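Local coordinates for protein inactive glucansucrase (PDB 5JBD) that is an inactive member of glycoside hydrolase family 70, is built around a TIM barrel, and binds a calcium ion, at residues N255-Y260 and D711-G716; D278-D283 and E746-N751; Y653-L658 and W690-Y695. All coordinates share one frame; numbering follows the deposited sequence.

Three contacts illustrate how a barrel is tied to a surrounding helix. Contacts 2 and 3 both begin in the parallel barrel sheet, where strands 743-748 and 688-691 are neighbours, and run on into loops; their centres are about 10 Å apart, and Y695 OH lies 2.7 Å from D747 O, probably as a hydrogen bond. Contact 1 joins helix 249-263, packed against strand 743-748, to loop 711-716; its centre is about 10 Å from that of contact 2 and about 16 Å from that of contact 3. W258 CH2 lies 3.3 Å from V749 O, and W258 CZ2 3.5 Å from Y695 CE1. N751 in contact 2 binds calcium, and the R712 side chain is about 10 Å from the ion.

Contact 1: residues N255-Y260 and D711-G716; sequences NLNWEY and DRYNLG
W258, projecting from helix 249-263, which packs on barrel strand 743-748, offers its indole to R712 and Y713 in the loop between strand 696-697 and helix 727-739. With CG anti to the backbone N (chi1 -165°), the indole is carried toward the loop, where R712 passes over one face at about a right angle to the tryptophan side chain. R712 CD stands 3.6 Å from the centroid of the six-membered ring, a CH-pi contact, and beyond it the guanidinium lies flat on the indole, planes 6° apart, with W258 CZ3 over its centre. To Y713 the indole turns its edge, with W258 CD1 over the tyrosine face toward the rim, 3.8 Å from Y713 CE2.

Hydrogen bonds fix the same groups. W258 NE1 donates to R712 O at 2.9 Å, from above the carbonyl plane. N257 ND2, with its partner close to the amide plane, gives a straight bond (163°) to Y713 OH, 3.0 Å away; that hydroxyl also bonds E254, and N257 bonds Y800 and Y804. Water 1, in the guanidinium plane, donates to N255 OD1 and accepts from R712 NH2 at 2.9 Å, while N255 ND2 is bonded to N246. D711 OD1 accepts from Y713 N, an Asx turn, and from N714 N, completing an Asx motif.

The chemistry suggests that a buried arginine charge is eased by the indole pi cloud.

Contact 2: residues D278-D283 and E746-N751; sequences DGFRVD and EDIVMN. With CA (calcium ion), chain C.
E746 meets G279 and R281 through its backbone: its N donates to G279 O, and its O accepts from R281 N at 3.0 Å. That same oxygen lies in the plane of the F280 ring, at its edge, while the E746 carboxylate turns elsewhere, to A694 N. At D747 the side chains change face. R281 lies beside it, pointing the same way, and its chain bends at chi2 (-84°), where CD lies 3.4 Å from D747 OD1. R281 NH1 reaches D747 OD1 on the syn side at 2.9 Å, with the two flat groups 64° apart, and NH1 also donates to the anti lone pair of D283 OD1 at 2.9 Å, making a salt-bridge network; Y707 OH holds D747 OD2. These are adjacent parallel strands of the TIM barrel, so the R281 and D747 face looks into the barrel, whereas F280, V282 and I748 face the surrounding helices, 249-263 and 291-304. I748 CG2 packs on F280 CB at 3.8 Å, and I748 CD1 lies over one face of the F280 ring near its rim. I748 N donates to R281 O, and its O accepts from D283 N. V749 CG1 then touches D283 OD2 at 3.6 Å. M750 N donates to water 3, itself bonded to D283 O and I748 O. N751 N donates to water 2, which bonds D283 OD2, and N751 OD1 binds calcium at 2.3 Å, alongside water 4, E237, D243 and N287.

Contact 3: residues Y653-L658 and W690-Y695; sequences YEDFSL and WMAPAY
E654 lies lengthwise on the indole of W690, both side chains pointing the same way. With CG anti to the backbone N (chi1 180°) and the chain extended beyond it, each atom finds a place on the ring. CB stands above the ring plane just outside the rim of the six-membered ring, 3.5 Å from W690 CE3. CG follows over the face, 3.7 Å from the centroid of the six-membered ring, in a CH-pi contact. CD comes 3.4 Å from W690 CH2, and the carboxylate settles nearly flat against the ring, planes 10° apart. At the tip, OE1 lies by W690 CZ3, while OE2 is 3.4 Å from W690 CH2 and hydrogen-bonded to H392.

Beside this pair, F656 directs its edge to the indole face in an offset edge-to-face contact, planes 83° apart; its CE1 is 3.9 Å from W690 NE1, whose hydrogen goes to D747. A692 CB sits over one face of the F656 ring, 3.5 Å from F656 CD1. The backbones are joined by W690 N to Y653 O and D655 N to W690 O, and D655 OD1 adds a weak bond from A692 N.

In the barrel, strands 652-654 and 688-691 are parallel neighbours joined by a beta-alpha-beta crossover. Strand 460-464 flanks the first and 743-748 the second, while helix 670-676, from the crossover itself, packs on D655 and M691.

Contact 1: residues N255-Y260 and D711-G716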
loop_
_atom_site.group_PDB
_atom_site.type_symbol
_atom_site.label_atom_id
_atom_site.label_comp_id
_atom_site.label_asym_id
_atom_site.label_seq_id
_atom_site.Cartn_x
_atom_site.Cartn_y
_atom_site.Cartn_z
ATOM N N ASN A 255 2.634 -14.379 -11.129
ATOM C CA ASN A 255 1.409 -13.624 -10.768
ATOM C C ASN A 255 0.139 -14.416 -11.101
ATOM O O ASN A 255 -0.813 -14.433 -10.301
ATOM C CB ASN A 255 1.363 -12.252 -11.455
ATOM C CG ASN A 255 2.441 -11.311 -10.960
ATOM O OD1 ASN A 255 2.872 -11.372 -9.795
ATOM N ND2 ASN A 255 2.885 -10.428 -11.846
ATOM N N LEU A 256 0.152 -15.089 -12.257
ATOM C CA LEU A 256 -0.949 -15.956 -12.670
ATOM C C LEU A 256 -1.143 -17.094 -11.677
ATOM O O LEU A 256 -2.279 -17.378 -11.286
ATOM C CB LEU A 256 -0.734 -16.501 -14.088
ATOM C CG LEU A 256 -0.737 -15.459 -15.198
ATOM C CD1 LEU A 256 -0.335 -16.078 -16.520
ATOM C CD2 LEU A 256 -2.100 -14.806 -15.322
ATOM N N ASN A 257 -0.040 -17.718 -11.264
ATOM C CA ASN A 257 -0.040 -18.723 -10.188
ATOM C C ASN A 257 -0.697 -18.195 -8.917
ATOM O O ASN A 257 -1.547 -18.857 -8.325
ATOM C CB ASN A 257 1.395 -19.165 -9.866
ATOM C CG ASN A 257 1.439 -20.445 -9.066
ATOM O OD1 ASN A 257 1.353 -21.537 -9.631
ATOM N ND2 ASN A 257 1.566 -20.326 -7.748
ATOM N N TRP A 258 -0.278 -17.003 -8.506
ATOM C CA TRP A 258 -0.761 -16.356 -7.281
ATOM C C TRP A 258 -2.255 -16.031 -7.356
ATOM O O TRP A 258 -3.010 -16.257 -6.403
ATOM C CB TRP A 258 0.035 -15.067 -7.041
ATOM C CG TRP A 258 -0.081 -14.454 -5.671
ATOM C CD1 TRP A 258 -0.415 -15.076 -4.504
ATOM C CD2 TRP A 258 0.222 -13.097 -5.322
ATOM N NE1 TRP A 258 -0.364 -14.188 -3.462
ATOM C CE2 TRP A 258 0.032 -12.969 -3.937
ATOM C CE3 TRP A 258 0.623 -11.981 -6.053
ATOM C CZ2 TRP A 258 0.219 -11.758 -3.263
ATOM C CZ3 TRP A 258 0.829 -10.784 -5.386
ATOM C CH2 TRP A 258 0.632 -10.683 -4.003
ATOM N N GLU A 259 -2.674 -15.501 -8.502
ATOM C CA GLU A 259 -4.092 -15.211 -8.744
ATOM C C GLU A 259 -4.942 -16.476 -8.694
ATOM O O GLU A 259 -5.987 -16.497 -8.039
ATOM C CB GLU A 259 -4.254 -14.486 -10.079
ATOM C CG GLU A 259 -3.674 -13.069 -10.064
ATOM C CD GLU A 259 -3.244 -12.560 -11.426
ATOM O OE1 GLU A 259 -3.710 -13.106 -12.447
ATOM O OE2 GLU A 259 -2.407 -11.626 -11.478
ATOM N N TYR A 260 -4.450 -17.547 -9.328
ATOM C CA TYR A 260 -5.145 -18.826 -9.321
ATOM C C TYR A 260 -5.299 -19.353 -7.880
ATOM O O TYR A 260 -6.361 -19.860 -7.505
ATOM C CB TYR A 260 -4.428 -19.853 -10.221
ATOM C CG TYR A 260 -5.100 -21.210 -10.227
ATOM C CD1 TYR A 260 -6.240 -21.450 -10.998
ATOM C CD2 TYR A 260 -4.628 -22.239 -9.415
ATOM C CE1 TYR A 260 -6.877 -22.683 -10.970
ATOM C CE2 TYR A 260 -5.248 -23.477 -9.389
ATOM C CZ TYR A 260 -6.361 -23.697 -10.159
ATOM O OH TYR A 260 -6.957 -24.936 -10.109
ATOM N N ASP A 711 5.571 -12.938 2.968
ATOM C CA ASP A 711 5.118 -14.220 2.412
ATOM C C ASP A 711 3.743 -14.044 1.748
ATOM O O ASP A 711 2.751 -13.810 2.429
ATOM C CB ASP A 711 5.066 -15.300 3.521
ATOM C CG ASP A 711 4.898 -16.718 2.979
ATOM O OD1 ASP A 711 4.226 -16.920 1.933
ATOM O OD2 ASP A 711 5.451 -17.668 3.601
ATOM N N ARG A 712 3.715 -14.175 0.421
ATOM C CA ARG A 712 2.512 -13.947 -0.396
ATOM C C ARG A 712 1.483 -15.078 -0.321
ATOM O O ARG A 712 0.332 -14.891 -0.723
ATOM C CB ARG A 712 2.892 -13.781 -1.863
ATOM C CG ARG A 712 3.584 -12.476 -2.216
ATOM C CD ARG A 712 3.857 -12.479 -3.711
ATOM N NE ARG A 712 4.247 -11.183 -4.253
ATOM C CZ ARG A 712 4.385 -10.922 -5.558
ATOM N NH1 ARG A 712 4.178 -11.866 -6.475
ATOM N NH2 ARG A 712 4.736 -9.704 -5.943
ATOM N N TYR A 713 1.889 -16.241 0.184
ATOM C CA TYR A 713 1.008 -17.403 0.255
ATOM C C TYR A 713 0.564 -17.797 1.657
ATOM O O TYR A 713 -0.427 -18.507 1.781
ATOM C CB TYR A 713 1.671 -18.598 -0.431
ATOM C CG TYR A 713 1.800 -18.404 -1.922
ATOM C CD1 TYR A 713 2.919 -17.780 -2.476
ATOM C CD2 TYR A 713 0.795 -18.820 -2.785
ATOM C CE1 TYR A 713 3.028 -17.592 -3.849
ATOM C CE2 TYR A 713 0.904 -18.637 -4.162
ATOM C CZ TYR A 713 2.021 -18.025 -4.687
ATOM O OH TYR A 713 2.097 -17.854 -6.054
ATOM N N ASN A 714 1.284 -17.375 2.692
ATOM C CA ASN A 714 0.897 -17.682 4.067
ATOM C C ASN A 714 -0.035 -16.572 4.524
ATOM O O ASN A 714 0.419 -15.469 4.821
ATOM C CB ASN A 714 2.149 -17.782 4.966
ATOM C CG ASN A 714 1.838 -18.208 6.396
ATOM O OD1 ASN A 714 0.733 -18.014 6.910
ATOM N ND2 ASN A 714 2.822 -18.827 7.042
ATOM N N LEU A 715 -1.331 -16.873 4.621
ATOM C CA LEU A 715 -2.325 -15.903 5.116
ATOM C C LEU A 715 -2.645 -16.060 6.614
ATOM O O LEU A 715 -3.724 -15.684 7.074
ATOM C CB LEU A 715 -3.614 -15.921 4.263
ATOM C CG LEU A 715 -3.624 -15.358 2.814
ATOM C CD1 LEU A 715 -2.274 -15.465 2.148
ATOM C CD2 LEU A 715 -4.721 -15.868 1.872
ATOM N N GLY A 716 -1.681 -16.592 7.371
ATOM C CA GLY A 716 -1.788 -16.730 8.809
ATOM C C GLY A 716 -2.149 -18.148 9.231
ATOM O O GLY A 716 -2.830 -18.875 8.501
HETATM O O HOH W 1 4.382 -9.539 -8.799
#

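Contact 2: residues D278-D283 and E746-N751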
loop_
_atom_site.group_PDB
_atom_site.type_symbol
_atom_site.label_atom_id
_atom_site.label_comp_id
_atom_site.label_asym_id
_atom_site.label_seq_id
_atom_site.Cartn_x
_atom_site.Cartn_y
_atom_site.Cartn_z
ATOM N N ASP A 278 -13.454 -14.241 -5.146
ATOM C CA ASP A 278 -14.192 -14.119 -6.400
ATOM C C ASP A 278 -13.528 -13.168 -7.392
ATOM O O ASP A 278 -13.772 -13.252 -8.604
ATOM C CB ASP A 278 -15.603 -13.625 -6.111
ATOM C CG ASP A 278 -16.363 -14.567 -5.205
ATOM O OD1 ASP A 278 -16.710 -15.681 -5.664
ATOM O OD2 ASP A 278 -16.571 -14.214 -4.015
ATOM N N GLY A 279 -12.715 -12.253 -6.884
ATOM C CA GLY A 279 -12.051 -11.271 -7.718
ATOM C C GLY A 279 -11.046 -10.476 -6.924
ATOM O O GLY A 279 -10.746 -10.838 -5.777
ATOM N N PHE A 280 -10.525 -9.408 -7.528
ATOM C CA PHE A 280 -9.441 -8.630 -6.927
ATOM C C PHE A 280 -9.661 -7.131 -6.863
ATOM O O PHE A 280 -10.263 -6.521 -7.763
ATOM C CB PHE A 280 -8.145 -8.880 -7.692
ATOM C CG PHE A 280 -7.748 -10.320 -7.727
ATOM C CD1 PHE A 280 -7.320 -10.957 -6.559
ATOM C CD2 PHE A 280 -7.806 -11.053 -8.906
ATOM C CE1 PHE A 280 -6.951 -12.292 -6.576
ATOM C CE2 PHE A 280 -7.433 -12.394 -8.922
ATOM C CZ PHE A 280 -7.007 -13.013 -7.763
ATOM N N ARG A 281 -9.159 -6.543 -5.780
ATOM C CA ARG A 281 -8.850 -5.132 -5.720
ATOM C C ARG A 281 -7.361 -5.047 -6.021
ATOM O O ARG A 281 -6.556 -5.613 -5.285
ATOM C CB ARG A 281 -9.214 -4.565 -4.341
ATOM C CG ARG A 281 -8.974 -3.080 -4.155
ATOM C CD ARG A 281 -7.539 -2.766 -3.761
ATOM N NE ARG A 281 -7.346 -1.391 -3.296
ATOM C CZ ARG A 281 -6.173 -0.889 -2.897
ATOM N NH1 ARG A 281 -5.079 -1.639 -2.907
ATOM N NH2 ARG A 281 -6.099 0.359 -2.459
ATOM N N VAL A 282 -6.983 -4.364 -7.101
ATOM C CA VAL A 282 -5.603 -4.400 -7.578
ATOM C C VAL A 282 -4.801 -3.208 -7.045
ATOM O O VAL A 282 -4.978 -2.062 -7.491
ATOM C CB VAL A 282 -5.534 -4.480 -9.112
ATOM C CG1 VAL A 282 -4.088 -4.609 -9.570
ATOM C CG2 VAL A 282 -6.364 -5.661 -9.616
ATOM N N ASP A 283 -3.936 -3.485 -6.067
ATOM C CA ASP A 283 -3.123 -2.449 -5.429
ATOM C C ASP A 283 -2.082 -1.889 -6.384
ATOM O O ASP A 283 -1.451 -2.645 -7.145
ATOM C CB ASP A 283 -2.397 -3.034 -4.216
ATOM C CG ASP A 283 -1.610 -1.987 -3.437
ATOM O OD1 ASP A 283 -2.229 -1.032 -2.907
ATOM O OD2 ASP A 283 -0.381 -2.136 -3.362
ATOM N N GLU A 746 -10.028 -9.933 -2.892
ATOM C CA GLU A 746 -8.781 -9.796 -2.127
ATOM C C GLU A 746 -7.962 -8.688 -2.742
ATOM O O GLU A 746 -7.903 -8.539 -3.962
ATOM C CB GLU A 746 -7.965 -11.109 -2.117
ATOM C CG GLU A 746 -6.539 -11.023 -1.564
ATOM C CD GLU A 746 -6.422 -10.627 -0.088
ATOM O OE1 GLU A 746 -7.319 -9.926 0.463
ATOM O OE2 GLU A 746 -5.382 -10.995 0.518
ATOM N N ASP A 747 -7.358 -7.903 -1.867
ATOM C CA ASP A 747 -6.382 -6.892 -2.218
ATOM C C ASP A 747 -5.112 -7.615 -2.642
ATOM O O ASP A 747 -4.415 -8.176 -1.798
ATOM C CB ASP A 747 -6.115 -6.015 -0.980
ATOM C CG ASP A 747 -5.675 -4.613 -1.318
ATOM O OD1 ASP A 747 -4.916 -4.449 -2.290
ATOM O OD2 ASP A 747 -6.098 -3.666 -0.587
ATOM N N ILE A 748 -4.822 -7.613 -3.939
ATOM C CA ILE A 748 -3.646 -8.313 -4.489
ATOM C C ILE A 748 -2.564 -7.270 -4.724
ATOM O O ILE A 748 -2.849 -6.196 -5.255
ATOM C CB ILE A 748 -3.966 -9.170 -5.750
ATOM C CG1 ILE A 748 -2.741 -10.017 -6.150
ATOM C CG2 ILE A 748 -4.459 -8.323 -6.934
ATOM C CD1 ILE A 748 -3.020 -11.013 -7.248
ATOM N N VAL A 749 -1.332 -7.601 -4.322
ATOM C CA VAL A 749 -0.259 -6.613 -4.168
ATOM C C VAL A 749 0.980 -7.048 -4.942
ATOM O O VAL A 749 1.883 -7.672 -4.377
ATOM C CB VAL A 749 0.099 -6.418 -2.681
ATOM C CG1 VAL A 749 1.143 -5.309 -2.501
ATOM C CG2 VAL A 749 -1.160 -6.104 -1.882
ATOM N N MET A 750 1.015 -6.708 -6.237
ATOM C CA MET A 750 2.129 -7.083 -7.127
ATOM C C MET A 750 3.294 -6.097 -7.141
ATOM O O MET A 750 4.342 -6.419 -7.699
ATOM C CB MET A 750 1.635 -7.310 -8.565
ATOM C CG MET A 750 0.792 -8.568 -8.736
ATOM S SD MET A 750 0.089 -8.813 -10.392
ATOM C CE MET A 750 -1.399 -7.796 -10.268
ATOM N N ASN A 751 3.153 -4.920 -6.532
ATOM C CA ASN A 751 4.168 -3.894 -6.733
ATOM C C ASN A 751 5.450 -4.159 -5.961
ATOM O O ASN A 751 6.531 -3.987 -6.524
ATOM C CB ASN A 751 3.685 -2.503 -6.386
ATOM C CG ASN A 751 4.759 -1.450 -6.629
ATOM O OD1 ASN A 751 5.162 -1.186 -7.778
ATOM N ND2 ASN A 751 5.252 -0.860 -5.547
HETATM CA CA CA C . 6.650 -0.992 -9.484
HETATM O O HOH W 2 0.682 -3.692 -5.562
HETATM O O HOH W 3 -1.199 -5.502 -7.489
HETATM O O HOH W 4 6.434 -3.389 -9.374
#

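Contact 3: residues Y653-L658 and W690-Y695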
loop_
_atom_site.group_PDB
_atom_site.type_symbol
_atom_site.label_atom_id
_atom_site.label_comp_id
_atom_site.label_asym_id
_atom_site.label_seq_id
_atom_site.Cartn_x
_atom_site.Cartn_y
_atom_site.Cartn_z
ATOM N N TYR A 653 -17.512 -2.613 -0.137
ATOM C CA TYR A 653 -17.202 -2.226 1.252
ATOM C C TYR A 653 -15.733 -2.505 1.560
ATOM O O TYR A 653 -15.288 -3.650 1.433
ATOM C CB TYR A 653 -18.097 -3.003 2.205
ATOM C CG TYR A 653 -17.912 -2.679 3.671
ATOM C CD1 TYR A 653 -18.207 -1.411 4.167
ATOM C CD2 TYR A 653 -17.476 -3.648 4.575
ATOM C CE1 TYR A 653 -18.069 -1.112 5.521
ATOM C CE2 TYR A 653 -17.314 -3.358 5.932
ATOM C CZ TYR A 653 -17.624 -2.096 6.408
ATOM O OH TYR A 653 -17.479 -1.811 7.747
ATOM N N GLU A 654 -14.976 -1.456 1.900
ATOM C CA GLU A 654 -13.584 -1.596 2.320
ATOM C C GLU A 654 -13.611 -2.028 3.784
ATOM O O GLU A 654 -14.094 -1.280 4.629
ATOM C CB GLU A 654 -12.772 -0.284 2.175
ATOM C CG GLU A 654 -11.325 -0.466 2.634
ATOM C CD GLU A 654 -10.386 0.694 2.341
ATOM O OE1 GLU A 654 -10.825 1.803 2.021
ATOM O OE2 GLU A 654 -9.167 0.474 2.449
ATOM N N ASP A 655 -13.085 -3.211 4.076
ATOM C CA ASP A 655 -13.292 -3.835 5.401
ATOM C C ASP A 655 -12.268 -3.493 6.486
ATOM O O ASP A 655 -12.350 -4.032 7.588
ATOM C CB ASP A 655 -13.425 -5.361 5.253
ATOM C CG ASP A 655 -12.105 -6.106 5.339
ATOM O OD1 ASP A 655 -11.020 -5.529 5.086
ATOM O OD2 ASP A 655 -12.176 -7.318 5.668
ATOM N N PHE A 656 -11.297 -2.635 6.186
ATOM C CA PHE A 656 -10.195 -2.408 7.116
ATOM C C PHE A 656 -9.732 -0.966 7.162
ATOM O O PHE A 656 -10.083 -0.147 6.290
ATOM C CB PHE A 656 -9.005 -3.300 6.751
ATOM C CG PHE A 656 -8.240 -2.862 5.524
ATOM C CD1 PHE A 656 -8.723 -3.136 4.253
ATOM C CD2 PHE A 656 -7.014 -2.208 5.643
ATOM C CE1 PHE A 656 -8.015 -2.745 3.119
ATOM C CE2 PHE A 656 -6.306 -1.811 4.517
ATOM C CZ PHE A 656 -6.804 -2.089 3.249
ATOM N N SER A 657 -8.919 -0.693 8.184
ATOM C CA SER A 657 -8.160 0.550 8.323
ATOM C C SER A 657 -6.704 0.183 8.606
ATOM O O SER A 657 -6.434 -0.837 9.244
ATOM C CB SER A 657 -8.712 1.376 9.506
ATOM O OG SER A 657 -7.806 2.415 9.897
ATOM N N LEU A 658 -5.772 1.035 8.192
ATOM C CA LEU A 658 -4.376 0.890 8.601
ATOM C C LEU A 658 -4.202 0.975 10.130
ATOM O O LEU A 658 -3.274 0.375 10.681
ATOM C CB LEU A 658 -3.501 1.972 7.945
ATOM C CG LEU A 658 -3.443 2.035 6.422
ATOM C CD1 LEU A 658 -2.505 3.145 5.964
ATOM C CD2 LEU A 658 -2.973 0.713 5.836
ATOM N N TRP A 690 -14.479 -6.030 0.009
ATOM C CA TRP A 690 -13.048 -5.845 -0.193
ATOM C C TRP A 690 -12.338 -6.185 1.121
ATOM O O TRP A 690 -12.475 -5.476 2.139
ATOM C CB TRP A 690 -12.745 -4.423 -0.697
ATOM C CG TRP A 690 -11.338 -3.909 -0.633
ATOM C CD1 TRP A 690 -10.187 -4.624 -0.460
ATOM C CD2 TRP A 690 -10.937 -2.538 -0.735
ATOM N NE1 TRP A 690 -9.097 -3.789 -0.446
ATOM C CE2 TRP A 690 -9.525 -2.502 -0.608
ATOM C CE3 TRP A 690 -11.628 -1.337 -0.919
ATOM C CZ2 TRP A 690 -8.794 -1.303 -0.645
ATOM C CZ3 TRP A 690 -10.906 -0.147 -0.965
ATOM C CH2 TRP A 690 -9.503 -0.141 -0.842
ATOM N N MET A 691 -11.569 -7.270 1.081
ATOM C CA MET A 691 -10.787 -7.730 2.231
ATOM C C MET A 691 -9.355 -7.213 2.163
ATOM O O MET A 691 -8.741 -7.157 1.095
ATOM C CB MET A 691 -10.797 -9.255 2.318
ATOM C CG MET A 691 -12.206 -9.814 2.415
ATOM S SD MET A 691 -12.398 -11.394 3.264
ATOM C CE MET A 691 -12.032 -10.845 4.928
ATOM N N ALA A 692 -8.836 -6.853 3.332
ATOM C CA ALA A 692 -7.471 -6.380 3.477
ATOM C C ALA A 692 -6.471 -7.356 2.872
ATOM O O ALA A 692 -6.742 -8.558 2.819
ATOM C CB ALA A 692 -7.151 -6.168 4.955
ATOM N N PRO A 693 -5.306 -6.851 2.430
ATOM C CA PRO A 693 -4.266 -7.784 2.013
ATOM C C PRO A 693 -3.942 -8.718 3.188
ATOM O O PRO A 693 -3.604 -8.256 4.281
ATOM C CB PRO A 693 -3.074 -6.865 1.693
ATOM C CG PRO A 693 -3.320 -5.643 2.514
ATOM C CD PRO A 693 -4.804 -5.465 2.454
ATOM N N ALA A 694 -4.086 -10.022 2.959
ATOM C CA ALA A 694 -4.152 -10.992 4.041
ATOM C C ALA A 694 -2.801 -11.653 4.343
ATOM O O ALA A 694 -2.720 -12.508 5.216
ATOM C CB ALA A 694 -5.198 -12.039 3.697
ATOM N N TYR A 695 -1.745 -11.189 3.682
ATOM C CA TYR A 695 -0.430 -11.837 3.647
ATOM C C TYR A 695 0.259 -11.631 4.991
ATOM O O TYR A 695 -0.103 -10.720 5.751
ATOM C CB TYR A 695 0.408 -11.264 2.477
ATOM C CG TYR A 695 -0.467 -11.051 1.255
ATOM C CD1 TYR A 695 -1.021 -12.143 0.587
ATOM C CD2 TYR A 695 -0.851 -9.772 0.850
ATOM C CE1 TYR A 695 -1.878 -11.969 -0.478
ATOM C CE2 TYR A 695 -1.710 -9.601 -0.219
ATOM C CZ TYR A 695 -2.228 -10.709 -0.870
ATOM O OH TYR A 695 -3.085 -10.562 -1.942
#